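Local coordinates for protein Hen1 (Anabaena variabilis, PDB 3JWH) that probably methylates the 2'-hydroxyl of the 3'-terminal nucleotide of RNA through its S-adenosylmethionine-dependent methyltransferase domain, at residues L47-F53 with Q82-L86. Sequence-based numbering, arbitrary orientation.
Sequences LLKDSFF and QWERL
In this Rossmann-like methyltransferase domain, the guanidinium of Arg85 hydrogen-bonds to backbone carbonyls at the C-terminal part of helix 42-49 and the turn after it, joining them to the turn that leads into edge strand 86-90. From the helix at Leu47 and Leu48 the chain passes into a type I turn, Asp50-Phe53, closed by Phe53 N to Asp50 O (3.2 Å). A second type I turn, Trp83-Leu86, closed by Leu86 N to Trp83 O (3.2 Å), presents Arg85; Leu48 and Leu86 have the nearest CA atoms, 6.9 Å apart. The CA-to-CB bond of Arg85 (chi1 m, chi2 t, chi3 p) points toward segment 47-53. NE and NH2 of Arg85 both donate to Phe53 O at 2.8 Å, and NH1 donates to Leu48 O (2.8 Å, 168°) and to Gln82 O within its own segment (3.1 Å). Arg85 NH2 adds weak bonds to Leu47 O (3.2 Å) and Leu48 O (3.4 Å). Beside this network, Leu48 packs CG against Leu86 CB (4.1 Å) and CD1 against Trp83 CZ3 (4.0 Å). Asp50 forms an Asx turn, OD1 accepting from Phe52 N (3.0 Å), while OD2 salt-bridges Lys26 of helix 13-27. One water donates to Ser51 O (3.3 Å) and to Gln82 OE1 (3.2 Å).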
ATOM      1  N   LEU A  47       7.358  -7.164  -6.868  1.00 26.16           N
ATOM      2  CA  LEU A  47       8.472  -7.008  -5.934  1.00 23.41           C
ATOM      3  C   LEU A  47       9.378  -8.248  -5.869  1.00 23.06           C
ATOM      4  O   LEU A  47      10.603  -8.137  -5.814  1.00 24.26           O
ATOM      5  CB  LEU A  47       7.945  -6.712  -4.522  1.00 21.77           C
ATOM      6  CG  LEU A  47       7.086  -5.467  -4.290  1.00 23.38           C
ATOM      7  CD1 LEU A  47       6.833  -5.306  -2.791  1.00 19.31           C
ATOM      8  CD2 LEU A  47       7.789  -4.228  -4.851  1.00 17.97           C
ATOM      9  N   LEU A  48       8.767  -9.427  -5.862  1.00 24.81           N
ATOM     10  CA  LEU A  48       9.506 -10.683  -5.775  1.00 23.87           C
ATOM     11  C   LEU A  48      10.416 -10.876  -6.989  1.00 25.91           C
ATOM     12  O   LEU A  48      11.540 -11.373  -6.870  1.00 24.62           O
ATOM     13  CB  LEU A  48       8.531 -11.860  -5.691  1.00 22.67           C
ATOM     14  CG  LEU A  48       8.743 -12.967  -4.641  1.00 26.49           C
ATOM     15  CD1 LEU A  48       8.267 -14.293  -5.244  1.00 21.73           C
ATOM     16  CD2 LEU A  48      10.198 -13.072  -4.206  1.00 21.17           C
ATOM     17  N   LYS A  49       9.919 -10.487  -8.155  1.00 27.90           N
ATOM     18  CA  LYS A  49      10.668 -10.608  -9.404  1.00 30.16           C
ATOM     19  C   LYS A  49      11.845  -9.653  -9.441  1.00 28.44           C
ATOM     20  O   LYS A  49      12.843  -9.935 -10.081  1.00 31.24           O
ATOM     21  CB  LYS A  49       9.769 -10.312 -10.613  1.00 31.15           C
ATOM     22  CG  LYS A  49       8.710 -11.357 -10.885  1.00 36.85           C
ATOM     23  CD  LYS A  49       7.821 -10.954 -12.064  1.00 42.31           C
ATOM     24  CE  LYS A  49       7.045  -9.680 -11.758  1.00 44.37           C
ATOM     25  NZ  LYS A  49       6.115  -9.287 -12.854  1.00 46.74           N
ATOM     26  N   ASP A  50      11.719  -8.534  -8.742  1.00 29.19           N
ATOM     27  CA  ASP A  50      12.752  -7.500  -8.712  1.00 29.50           C
ATOM     28  C   ASP A  50      13.733  -7.685  -7.560  1.00 30.45           C
ATOM     29  O   ASP A  50      13.397  -7.415  -6.408  1.00 31.02           O
ATOM     30  CB  ASP A  50      12.077  -6.138  -8.592  1.00 29.67           C
ATOM     31  CG  ASP A  50      13.019  -4.989  -8.880  1.00 30.86           C
ATOM     32  OD1 ASP A  50      14.238  -5.151  -8.654  1.00 33.34           O
ATOM     33  OD2 ASP A  50      12.532  -3.920  -9.314  1.00 27.97           O
ATOM     34  N   SER A  51      14.954  -8.108  -7.879  1.00 30.48           N
ATOM     35  CA  SER A  51      15.986  -8.349  -6.869  1.00 30.73           C
ATOM     36  C   SER A  51      16.417  -7.145  -6.016  1.00 30.23           C
ATOM     37  O   SER A  51      17.243  -7.282  -5.102  1.00 29.11           O
ATOM     38  CB  SER A  51      17.216  -8.983  -7.531  1.00 32.82           C
ATOM     39  OG  SER A  51      17.834  -8.087  -8.434  1.00 37.79           O
ATOM     40  N   PHE A  52      15.869  -5.969  -6.302  1.00 29.04           N
ATOM     41  CA  PHE A  52      16.194  -4.768  -5.528  1.00 26.80           C
ATOM     42  C   PHE A  52      15.676  -4.953  -4.102  1.00 23.92           C
ATOM     43  O   PHE A  52      16.305  -4.547  -3.127  1.00 23.43           O
ATOM     44  CB  PHE A  52      15.512  -3.547  -6.156  1.00 28.33           C
ATOM     45  CG  PHE A  52      15.507  -2.327  -5.273  1.00 30.06           C
ATOM     46  CD1 PHE A  52      16.599  -1.464  -5.243  1.00 33.11           C
ATOM     47  CD2 PHE A  52      14.403  -2.034  -4.481  1.00 29.99           C
ATOM     48  CE1 PHE A  52      16.590  -0.320  -4.439  1.00 32.47           C
ATOM     49  CE2 PHE A  52      14.380  -0.897  -3.673  1.00 30.30           C
ATOM     50  CZ  PHE A  52      15.478  -0.036  -3.654  1.00 33.23           C
ATOM     51  N   PHE A  53      14.509  -5.574  -4.013  1.00 23.82           N
ATOM     52  CA  PHE A  53      13.818  -5.848  -2.765  1.00 23.17           C
ATOM     53  C   PHE A  53      14.424  -7.055  -2.064  1.00 23.37           C
ATOM     54  O   PHE A  53      14.638  -8.097  -2.678  1.00 23.29           O
ATOM     55  CB  PHE A  53      12.341  -6.039  -3.091  1.00 23.14           C
ATOM     56  CG  PHE A  53      11.721  -4.813  -3.689  1.00 23.71           C
ATOM     57  CD1 PHE A  53      11.504  -3.684  -2.902  1.00 21.74           C
ATOM     58  CD2 PHE A  53      11.469  -4.739  -5.056  1.00 24.40           C
ATOM     59  CE1 PHE A  53      11.055  -2.498  -3.466  1.00 22.31           C
ATOM     60  CE2 PHE A  53      11.020  -3.561  -5.638  1.00 23.88           C
ATOM     61  CZ  PHE A  53      10.814  -2.435  -4.844  1.00 23.84           C
ATOM     62  N   GLN A  82      16.153 -16.300  -4.098  1.00 40.60           N
ATOM     63  CA  GLN A  82      15.118 -15.299  -4.338  1.00 38.75           C
ATOM     64  C   GLN A  82      13.748 -15.656  -3.777  1.00 36.35           C
ATOM     65  O   GLN A  82      12.963 -14.771  -3.423  1.00 34.98           O
ATOM     66  CB  GLN A  82      15.000 -15.025  -5.835  1.00 42.87           C
ATOM     67  CG  GLN A  82      14.906 -13.554  -6.155  1.00 47.88           C
ATOM     68  CD  GLN A  82      16.129 -12.790  -5.683  1.00 51.36           C
ATOM     69  OE1 GLN A  82      16.123 -11.559  -5.612  1.00 51.48           O
ATOM     70  NE2 GLN A  82      17.195 -13.522  -5.364  1.00 53.19           N
ATOM     71  N   TRP A  83      13.458 -16.943  -3.683  1.00 32.99           N
ATOM     72  CA  TRP A  83      12.167 -17.354  -3.165  1.00 30.88           C
ATOM     73  C   TRP A  83      12.047 -17.154  -1.652  1.00 31.57           C
ATOM     74  O   TRP A  83      10.957 -16.880  -1.147  1.00 32.17           O
ATOM     75  CB  TRP A  83      11.875 -18.813  -3.535  1.00 29.39           C
ATOM     76  CG  TRP A  83      11.598 -19.062  -5.005  1.00 26.31           C
ATOM     77  CD1 TRP A  83      12.454 -19.613  -5.924  1.00 25.64           C
ATOM     78  CD2 TRP A  83      10.369 -18.815  -5.707  1.00 25.10           C
ATOM     79  NE1 TRP A  83      11.833 -19.732  -7.148  1.00 21.03           N
ATOM     80  CE2 TRP A  83      10.555 -19.250  -7.043  1.00 24.25           C
ATOM     81  CE3 TRP A  83       9.132 -18.274  -5.337  1.00 22.36           C
ATOM     82  CZ2 TRP A  83       9.544 -19.160  -8.008  1.00 25.32           C
ATOM     83  CZ3 TRP A  83       8.130 -18.186  -6.296  1.00 25.36           C
ATOM     84  CH2 TRP A  83       8.343 -18.629  -7.616  1.00 24.80           C
ATOM     85  N   GLU A  84      13.163 -17.275  -0.934  1.00 31.92           N
ATOM     86  CA  GLU A  84      13.170 -17.106   0.524  1.00 30.99           C
ATOM     87  C   GLU A  84      12.825 -15.687   1.001  1.00 27.62           C
ATOM     88  O   GLU A  84      12.681 -15.444   2.197  1.00 24.42           O
ATOM     89  CB  GLU A  84      14.534 -17.493   1.096  1.00 34.75           C
ATOM     90  CG  GLU A  84      14.796 -18.990   1.154  1.00 43.58           C
ATOM     91  CD  GLU A  84      13.752 -19.745   1.974  1.00 47.70           C
ATOM     92  OE1 GLU A  84      13.524 -19.382   3.155  1.00 51.94           O
ATOM     93  OE2 GLU A  84      13.160 -20.709   1.438  1.00 50.84           O
ATOM     94  N   ARG A  85      12.699 -14.756   0.065  1.00 26.51           N
ATOM     95  CA  ARG A  85      12.369 -13.367   0.385  1.00 23.76           C
ATOM     96  C   ARG A  85      10.865 -13.189   0.642  1.00 22.66           C
ATOM     97  O   ARG A  85      10.449 -12.271   1.350  1.00 23.71           O
ATOM     98  CB  ARG A  85      12.817 -12.460  -0.768  1.00 22.84           C
ATOM     99  CG  ARG A  85      14.327 -12.338  -0.901  1.00 26.94           C
ATOM    100  CD  ARG A  85      14.793 -12.064  -2.333  1.00 28.50           C
ATOM    101  NE  ARG A  85      14.275 -10.820  -2.904  1.00 30.68           N
ATOM    102  CZ  ARG A  85      13.485 -10.758  -3.978  1.00 31.91           C
ATOM    103  NH1 ARG A  85      13.115 -11.870  -4.595  1.00 30.40           N
ATOM    104  NH2 ARG A  85      13.078  -9.581  -4.446  1.00 29.14           N
ATOM    105  N   LEU A  86      10.068 -14.081   0.071  1.00 23.00           N
ATOM    106  CA  LEU A  86       8.614 -14.040   0.182  1.00 23.61           C
ATOM    107  C   LEU A  86       8.005 -14.669   1.434  1.00 22.52           C
ATOM    108  O   LEU A  86       8.488 -15.663   1.944  1.00 24.76           O
ATOM    109  CB  LEU A  86       7.992 -14.713  -1.038  1.00 23.26           C
ATOM    110  CG  LEU A  86       6.468 -14.813  -0.974  1.00 25.49           C
ATOM    111  CD1 LEU A  86       5.853 -13.419  -1.084  1.00 22.93           C
ATOM    112  CD2 LEU A  86       5.971 -15.722  -2.081  1.00 26.18           C
TER
HETATM  113  O   HOH W   1      17.705  -9.968  -3.308  1.00 38.78           O